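Long-range contacts in DNA polymerase (Bacillus phage phi29, PDB 2PY5), which replicates the viral genome by protein-primed, strand-displacing DNA synthesis with high processivity and fidelity, and proofreads with a 3'-5' exonuclease: residues V24-Y29 / G41-F47; A68-N72 / Q560-V565; A447-R451 / L462-P468. The protein carries 2 engineered substitutions. All coordinates share one frame; numbering follows the deposited sequence.

Contact 1. Residues V24-Y29 / G41-F47. With EDO (1,2-ethanediol), chain P.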
# COMPACT_ATOMS: atom_id res chain seq x y z
N VAL F 24 -19.27 -20.14 6.56
CA VAL F 24 -19.99 -18.90 6.87
C VAL F 24 -21.09 -19.19 7.90
O VAL F 24 -21.89 -20.13 7.71
CB VAL F 24 -20.60 -18.30 5.58
CG1 VAL F 24 -21.54 -17.14 5.87
CG2 VAL F 24 -19.48 -17.87 4.64
N TRP F 25 -21.12 -18.43 9.00
CA TRP F 25 -22.24 -18.51 9.95
C TRP F 25 -23.15 -17.29 9.89
O TRP F 25 -24.25 -17.31 10.43
CB TRP F 25 -21.77 -18.78 11.38
CG TRP F 25 -20.94 -17.71 12.05
CD1 TRP F 25 -19.58 -17.70 12.14
CD2 TRP F 25 -21.40 -16.55 12.74
NE1 TRP F 25 -19.17 -16.61 12.86
CE2 TRP F 25 -20.26 -15.88 13.24
CE3 TRP F 25 -22.67 -16.02 13.02
CZ2 TRP F 25 -20.35 -14.68 13.96
CZ3 TRP F 25 -22.76 -14.83 13.75
CH2 TRP F 25 -21.60 -14.18 14.21
N ALA F 26 -22.70 -16.22 9.23
CA ALA F 26 -23.55 -15.06 8.98
C ALA F 26 -23.14 -14.35 7.70
O ALA F 26 -21.97 -14.34 7.34
CB ALA F 26 -23.50 -14.07 10.14
N TYR F 27 -24.13 -13.80 6.99
CA TYR F 27 -23.89 -12.88 5.89
C TYR F 27 -24.70 -11.62 6.11
O TYR F 27 -25.72 -11.63 6.80
CB TYR F 27 -24.28 -13.50 4.54
CG TYR F 27 -25.79 -13.61 4.31
CD1 TYR F 27 -26.54 -12.52 3.87
CD2 TYR F 27 -26.46 -14.81 4.54
CE1 TYR F 27 -27.93 -12.63 3.65
CE2 TYR F 27 -27.83 -14.92 4.31
CZ TYR F 27 -28.56 -13.81 3.88
OH TYR F 27 -29.93 -13.90 3.67
N GLY F 28 -24.27 -10.54 5.47
CA GLY F 28 -25.05 -9.32 5.40
C GLY F 28 -24.84 -8.72 4.03
O GLY F 28 -23.73 -8.79 3.48
N TYR F 29 -25.90 -8.14 3.48
CA TYR F 29 -25.80 -7.23 2.33
C TYR F 29 -26.61 -5.97 2.56
O TYR F 29 -27.60 -6.00 3.24
CB TYR F 29 -26.20 -7.91 1.01
CG TYR F 29 -27.65 -8.31 0.85
CD1 TYR F 29 -28.65 -7.36 0.59
CD2 TYR F 29 -28.02 -9.65 0.93
CE1 TYR F 29 -29.98 -7.72 0.43
CE2 TYR F 29 -29.35 -10.02 0.77
CZ TYR F 29 -30.33 -9.05 0.51
OH TYR F 29 -31.65 -9.40 0.35
N GLY F 41 -28.44 -12.86 7.41
CA GLY F 41 -28.90 -14.24 7.56
C GLY F 41 -27.77 -15.16 7.95
O GLY F 41 -26.61 -14.73 8.07
N ASN F 42 -28.09 -16.44 8.13
CA ASN F 42 -27.12 -17.40 8.66
C ASN F 42 -26.82 -18.56 7.71
O ASN F 42 -26.35 -19.60 8.13
CB ASN F 42 -27.56 -17.89 10.04
CG ASN F 42 -28.75 -18.84 9.99
OD1 ASN F 42 -29.35 -19.05 8.92
ND2 ASN F 42 -29.09 -19.45 11.14
N SER F 43 -27.08 -18.35 6.42
CA SER F 43 -26.90 -19.40 5.40
C SER F 43 -26.20 -18.88 4.16
O SER F 43 -26.72 -18.00 3.50
CB SER F 43 -28.27 -19.95 5.00
OG SER F 43 -28.19 -20.78 3.87
N LEU F 44 -25.03 -19.43 3.84
CA LEU F 44 -24.34 -19.09 2.59
C LEU F 44 -25.19 -19.50 1.39
O LEU F 44 -25.22 -18.79 0.39
CB LEU F 44 -22.95 -19.74 2.50
CG LEU F 44 -22.11 -19.38 1.28
CD1 LEU F 44 -21.97 -17.84 1.13
CD2 LEU F 44 -20.72 -19.99 1.33
N ASP F 45 -25.87 -20.64 1.48
CA ASP F 45 -26.74 -21.07 0.39
C ASP F 45 -27.78 -19.99 0.08
O ASP F 45 -28.03 -19.69 -1.07
CB ASP F 45 -27.48 -22.35 0.75
CG ASP F 45 -26.62 -23.61 0.62
OD1 ASP F 45 -25.57 -23.58 -0.05
OD2 ASP F 45 -27.05 -24.67 1.15
N GLU F 46 -28.38 -19.44 1.12
CA GLU F 46 -29.37 -18.39 0.97
C GLU F 46 -28.74 -17.15 0.32
O GLU F 46 -29.32 -16.56 -0.60
CB GLU F 46 -29.93 -18.03 2.33
CG GLU F 46 -31.08 -17.07 2.28
CD GLU F 46 -31.70 -16.91 3.63
OE1 GLU F 46 -31.20 -16.08 4.42
OE2 GLU F 46 -32.68 -17.64 3.92
N PHE F 47 -27.56 -16.77 0.82
CA PHE F 47 -26.85 -15.59 0.29
C PHE F 47 -26.55 -15.78 -1.20
O PHE F 47 -26.81 -14.89 -2.03
CB PHE F 47 -25.53 -15.38 1.03
CG PHE F 47 -24.72 -14.22 0.48
CD1 PHE F 47 -25.11 -12.90 0.77
CD2 PHE F 47 -23.59 -14.42 -0.30
CE1 PHE F 47 -24.39 -11.82 0.25
CE2 PHE F 47 -22.87 -13.33 -0.81
CZ PHE F 47 -23.28 -12.03 -0.51
C1 EDO P . -30.36 -23.22 2.70
O1 EDO P . -30.62 -21.98 3.35
C2 EDO P . -29.27 -24.00 3.44
O2 EDO P . -28.98 -25.23 2.76
O HOH W 1 -23.47 -21.24 5.70
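The ring of Tyr27 is sandwiched between Gly41 and Phe47. Gly41 CA lies over one face, 3.9 Å from the Tyr27 ring centroid, and Phe47 CB makes the matching CH-pi contact over the opposite face. A first torsion of 73° places Tyr27 CG between its backbone N and carbonyl carbon, swinging the ring over the neighbouring strand. At the ring's edge Tyr27 OH donates to Glu46 OE1 (2.6 Å), reaching the anti side of a carboxylate turned 87° from the ring. Tyr27 and Gly41 form an antiparallel hydrogen-bonded pair, Tyr27 N to Gly41 O 2.9 Å and Gly41 N to Tyr27 O 3.0 Å, joining strand 24-31 to edge strand 38-41 of the exonuclease sheet. On its other side the strand carries a classic beta bulge, where Trp25 and Ala26 both face Glu14, essential for exonucleolysis. Beyond Gly41 the chain enters helix 44-54, with Ser43 as N-cap: Ser43 OG accepts from Glu46 N and shares a hydrogen bond with 1,2-ethanediol O1. The Phe47 ring meets the Tyr27 ring obliquely, planes at 47°, and pairs edge-to-face with the Phe13 ring. Val24 CG2 touches Leu44 CD2 (4.1 Å), while a water bridges Val24 O and Leu44 N.

Contact 2. Residues A68-N72 / Q560-V565. With nucleotides of chain B.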
# COMPACT_ATOMS: atom_id res chain seq x y z
N ALA F 68 -12.71 -16.48 -0.80
CA ALA F 68 -12.40 -17.91 -0.63
C ALA F 68 -13.67 -18.72 -0.37
O ALA F 68 -13.84 -19.81 -0.93
CB ALA F 68 -11.40 -18.12 0.48
N PHE F 69 -14.55 -18.16 0.45
CA PHE F 69 -15.81 -18.81 0.79
C PHE F 69 -16.73 -18.89 -0.42
O PHE F 69 -17.38 -19.92 -0.66
CB PHE F 69 -16.47 -18.14 2.00
CG PHE F 69 -15.70 -18.32 3.27
CD1 PHE F 69 -14.61 -17.50 3.57
CD2 PHE F 69 -16.03 -19.33 4.16
CE1 PHE F 69 -13.88 -17.71 4.74
CE2 PHE F 69 -15.31 -19.49 5.31
CZ PHE F 69 -14.25 -18.68 5.60
N ILE F 70 -16.78 -17.80 -1.20
CA ILE F 70 -17.60 -17.72 -2.39
C ILE F 70 -17.16 -18.73 -3.43
O ILE F 70 -17.98 -19.44 -4.00
CB ILE F 70 -17.57 -16.28 -2.95
CG1 ILE F 70 -18.31 -15.33 -2.01
CG2 ILE F 70 -18.15 -16.19 -4.36
CD1 ILE F 70 -18.03 -13.89 -2.27
N ILE F 71 -15.86 -18.80 -3.69
CA ILE F 71 -15.33 -19.74 -4.69
C ILE F 71 -15.51 -21.20 -4.24
O ILE F 71 -15.87 -22.06 -5.06
CB ILE F 71 -13.90 -19.39 -5.13
CG1 ILE F 71 -13.90 -18.03 -5.83
CG2 ILE F 71 -13.37 -20.44 -6.12
CD1 ILE F 71 -12.51 -17.57 -6.25
N ASN F 72 -15.26 -21.48 -2.96
CA ASN F 72 -15.56 -22.80 -2.42
C ASN F 72 -17.02 -23.19 -2.70
O ASN F 72 -17.31 -24.33 -3.05
CB ASN F 72 -15.28 -22.87 -0.92
CG ASN F 72 -13.84 -23.26 -0.61
OD1 ASN F 72 -12.95 -22.39 -0.49
ND2 ASN F 72 -13.60 -24.54 -0.51
N GLN F 560 -5.83 -21.89 3.60
CA GLN F 560 -6.93 -22.46 2.82
C GLN F 560 -7.25 -23.86 3.34
O GLN F 560 -6.37 -24.73 3.39
CB GLN F 560 -6.63 -22.57 1.33
CG GLN F 560 -6.26 -21.25 0.62
CD GLN F 560 -7.42 -20.27 0.39
OE1 GLN F 560 -7.18 -19.10 0.06
NE2 GLN F 560 -8.62 -20.72 0.55
N VAL F 561 -8.51 -24.04 3.70
CA VAL F 561 -9.06 -25.31 4.14
C VAL F 561 -10.37 -25.59 3.36
O VAL F 561 -10.87 -24.72 2.65
CB VAL F 561 -9.34 -25.25 5.67
CG1 VAL F 561 -8.07 -24.96 6.44
CG2 VAL F 561 -10.41 -24.17 5.98
N PRO F 562 -10.92 -26.81 3.48
CA PRO F 562 -12.21 -27.05 2.84
C PRO F 562 -13.26 -26.03 3.34
O PRO F 562 -13.45 -25.86 4.54
CB PRO F 562 -12.55 -28.49 3.25
CG PRO F 562 -11.22 -29.09 3.53
CD PRO F 562 -10.41 -28.02 4.14
N GLY F 563 -13.86 -25.31 2.40
CA GLY F 563 -14.87 -24.32 2.72
C GLY F 563 -14.43 -22.88 2.66
O GLY F 563 -15.23 -21.99 2.38
N GLY F 564 -13.16 -22.60 2.92
CA GLY F 564 -12.68 -21.25 2.89
C GLY F 564 -11.33 -21.07 3.52
O GLY F 564 -10.46 -21.92 3.41
N VAL F 565 -11.18 -19.97 4.25
CA VAL F 565 -9.92 -19.60 4.89
C VAL F 565 -10.14 -19.53 6.39
O VAL F 565 -11.10 -18.91 6.84
CB VAL F 565 -9.38 -18.22 4.40
CG1 VAL F 565 -8.27 -17.69 5.33
CG2 VAL F 565 -8.86 -18.34 2.98
P DT B 5 1.85 -18.51 -4.54
OP1 DT B 5 3.33 -18.60 -4.42
OP2 DT B 5 1.19 -18.72 -5.86
O5' DT B 5 1.18 -19.58 -3.56
C5' DT B 5 1.63 -19.71 -2.22
C4' DT B 5 0.54 -20.32 -1.35
O4' DT B 5 -0.54 -19.38 -1.17
C3' DT B 5 -0.11 -21.57 -1.92
O3' DT B 5 -0.42 -22.45 -0.84
C2' DT B 5 -1.38 -21.06 -2.59
C1' DT B 5 -1.76 -19.94 -1.64
N1 DT B 5 -2.50 -18.79 -2.23
C2 DT B 5 -3.64 -18.33 -1.62
O2 DT B 5 -4.15 -18.79 -0.59
N3 DT B 5 -4.19 -17.24 -2.26
C4 DT B 5 -3.74 -16.61 -3.41
O4 DT B 5 -4.32 -15.63 -3.87
C5 DT B 5 -2.53 -17.14 -3.98
C7 DT B 5 -1.94 -16.54 -5.22
C6 DT B 5 -1.97 -18.20 -3.37
O HOH W 2 -17.79 -21.78 1.50
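Phe69 lays its ring on the backbone of Gly564 in a CH-pi contact. Gly564 CA sits 3.9 Å from the centroid of the Phe69 ring and only 6° off its normal, so the alpha carbon is almost exactly over the ring centre. With chi1 at -67°, Phe69 CG points opposite its own carbonyl carbon, and the ring leans out from helix 63-76 over the glycine. Backbone oxygens approach the same ring obliquely, Gly563 O at 3.3 Å from Phe69 CD2 and Val565 O near Phe69 CZ. One helical turn away from Asn72, Ala68 CB packs against Val565 CG2 (3.6 Å).

The 560-565 segment is a beta hairpin: strands 551-561 and 564-573 are joined by a type II turn from Val561 to Gly564, closed by Gly564 N to Val561 O (3.1 Å) and Val561 N to Gly564 O. Both Gly563 and Gly564 have backbone angles that would jam a CB against the preceding carbonyl oxygen, and at Gly564 the position a CB would take is occupied by Phe69 CE2. The tip of this C-terminal hairpin, whose later part is involved in DNA binding and terminal-protein interaction, rests on a helix of the exonuclease region.

A water bridges the backbones: it donates to Phe69 O and, at 2.7 Å, to Gly563 O. The side chain of Asn72 lies against the Gly563 peptide, its CB 3.4 Å from Gly563 O.

Toward the nucleic acid, the Gln560 side chain, bent at chi2, has its CG 3.5 Å from O2 of the thymine of DT5 of chain B. Phe69, which interacts with the primer terminal protein, also touches Thr15, a residue that stabilises the frayed primer terminus, and its ring meets that of Phe65, which binds single-stranded DNA.

Contact 3. Residues A447-R451 / L462-P468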
# COMPACT_ATOMS: atom_id res chain seq x y z
N ALA F 447 23.33 14.94 5.74
CA ALA F 447 23.66 16.26 6.29
C ALA F 447 23.70 16.24 7.81
O ALA F 447 24.41 17.05 8.44
CB ALA F 447 22.65 17.28 5.82
N CYS F 448 22.91 15.34 8.40
CA CYS F 448 22.81 15.16 9.85
C CYS F 448 23.50 13.89 10.32
O CYS F 448 23.08 13.29 11.32
CB CYS F 448 21.33 15.12 10.25
SG CYS F 448 20.38 16.59 9.80
N TYR F 449 24.55 13.47 9.60
CA TYR F 449 25.18 12.18 9.86
C TYR F 449 25.59 11.95 11.31
O TYR F 449 25.49 10.83 11.81
CB TYR F 449 26.39 11.97 8.95
CG TYR F 449 27.00 10.60 9.06
CD1 TYR F 449 26.41 9.50 8.45
CD2 TYR F 449 28.15 10.39 9.80
CE1 TYR F 449 26.95 8.23 8.55
CE2 TYR F 449 28.71 9.12 9.91
CZ TYR F 449 28.10 8.04 9.29
OH TYR F 449 28.64 6.78 9.39
N ASP F 450 26.05 13.01 11.99
CA ASP F 450 26.52 12.89 13.38
C ASP F 450 25.41 12.54 14.39
O ASP F 450 25.71 12.13 15.51
CB ASP F 450 27.28 14.15 13.83
CG ASP F 450 26.45 15.45 13.71
OD1 ASP F 450 26.99 16.52 14.07
OD2 ASP F 450 25.29 15.43 13.27
N ARG F 451 24.16 12.70 13.97
CA ARG F 451 23.00 12.49 14.85
C ARG F 451 22.00 11.48 14.29
O ARG F 451 21.03 11.17 14.95
CB ARG F 451 22.30 13.83 15.08
CG ARG F 451 23.15 14.82 15.89
CD ARG F 451 22.51 16.20 15.91
NE ARG F 451 21.17 16.18 16.52
CZ ARG F 451 20.37 17.23 16.63
NH1 ARG F 451 20.75 18.42 16.16
NH2 ARG F 451 19.17 17.10 17.19
N LEU F 462 16.64 11.59 14.69
CA LEU F 462 17.94 12.08 15.16
C LEU F 462 18.04 11.98 16.68
O LEU F 462 17.05 12.13 17.38
CB LEU F 462 18.12 13.56 14.80
CG LEU F 462 17.96 14.02 13.35
CD1 LEU F 462 18.31 15.50 13.24
CD2 LEU F 462 18.81 13.19 12.41
N THR F 463 19.26 11.81 17.18
CA THR F 463 19.53 12.05 18.59
C THR F 463 19.45 13.56 18.88
O THR F 463 19.60 14.39 17.98
CB THR F 463 20.91 11.52 19.02
OG1 THR F 463 21.92 12.17 18.24
CG2 THR F 463 21.01 10.01 18.83
N GLY F 464 19.19 13.92 20.13
CA GLY F 464 19.09 15.33 20.51
C GLY F 464 17.76 15.98 20.17
O GLY F 464 16.96 15.44 19.40
N THR F 465 17.53 17.18 20.71
CA THR F 465 16.22 17.82 20.58
C THR F 465 16.23 19.20 19.88
O THR F 465 15.17 19.80 19.73
CB THR F 465 15.56 17.97 21.96
OG1 THR F 465 16.32 18.89 22.74
CG2 THR F 465 15.50 16.62 22.66
N GLU F 466 17.39 19.67 19.44
CA GLU F 466 17.48 20.93 18.69
C GLU F 466 17.53 20.70 17.19
O GLU F 466 18.17 19.77 16.72
CB GLU F 466 18.72 21.72 19.13
CG GLU F 466 18.75 22.06 20.62
CD GLU F 466 17.65 23.01 21.08
OE1 GLU F 466 17.48 23.18 22.31
OE2 GLU F 466 16.95 23.61 20.23
N ILE F 467 16.83 21.55 16.44
CA ILE F 467 16.84 21.43 14.99
C ILE F 467 18.28 21.65 14.48
O ILE F 467 18.90 22.66 14.82
CB ILE F 467 15.88 22.43 14.33
CG1 ILE F 467 14.43 22.11 14.72
CG2 ILE F 467 16.02 22.37 12.81
CD1 ILE F 467 13.44 23.21 14.39
N PRO F 468 18.82 20.68 13.71
CA PRO F 468 20.15 20.91 13.14
C PRO F 468 20.21 22.17 12.27
O PRO F 468 19.32 22.40 11.45
CB PRO F 468 20.40 19.66 12.30
CG PRO F 468 19.47 18.63 12.82
CD PRO F 468 18.27 19.36 13.34
O HOH W 3 24.40 11.08 18.25
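Arg451 threads its guanidinium into the bend of residues 463-466, where all three nitrogens bond to just two carbonyl oxygens. Thr463 O is gripped side-on, by Arg451 NE at 2.8 Å and by Arg451 NH2 at 2.9 Å. Glu466 O is taken end-on, by Arg451 NH1 at 3.0 Å and by the same Arg451 NH2 at 2.9 Å, so NH2 serves both acceptors. Each of these bonds lies within 6° of the guanidinium plane, which fixes the rotation of the group. All four are somewhat bent, as suits shared bonds. A kink at chi3 (60°) in an otherwise extended side chain turns the guanidinium back toward these carbonyls. The positive charge is probably offset by the carbonyl dipoles, whose two oxygens each accept twice.

The backbone of Arg451 is satisfied as well. Arg451 O accepts from Thr463 N at 2.9 Å in the carbonyl plane, a nearly straight bond reinforced by a CA-H...O contact from Leu462, while Arg451 N donates to Cys448 O. A water links Asp450 O to Thr463 OG1, which lies beside Arg451 CB.

Apolar groups frame the guanidinium. Leu462 CD1 stands over one face, offset toward the rim, and Pro468 CG comes near NH1. Cys448 CB packs on Leu462 CD2, and Cys448 SG touches Pro468 CG (3.8 Å). Gly464, at positive phi, lies in the turn that wraps round the guanidinium and pairs by its backbone with Glu244.

Residues 447-451 lead into strand 452-456, and residues 462-468 end and follow strand 459-463. Just after helix 427-447, the contact closes the open end of this antiparallel palm hairpin, opposite the turn into which the YCDTD motif of B-family polymerases runs.

Overall arrangement
Contacts 1 and 2 are neighbours in space, on the exonuclease side of the molecule, their centres about 14 Å apart; they meet where Val24 and Leu44 pack on Phe69. Contact 1 is local, joining strand 24-31 to the start of helix 44-54, and closes before contact 2 opens. Contact 2 spans 487 intervening residues, bringing the C-terminal hairpin back to helix 63-76. Contact 3 is nested within that long loop, on the opposite side of the chain's centre, with its centre about 52 Å from that of contact 2 and about 57 Å from that of contact 1. It belongs to the polymerisation region, far from the exonuclease contacts, while the chain end returns to the exonuclease region through contact 2.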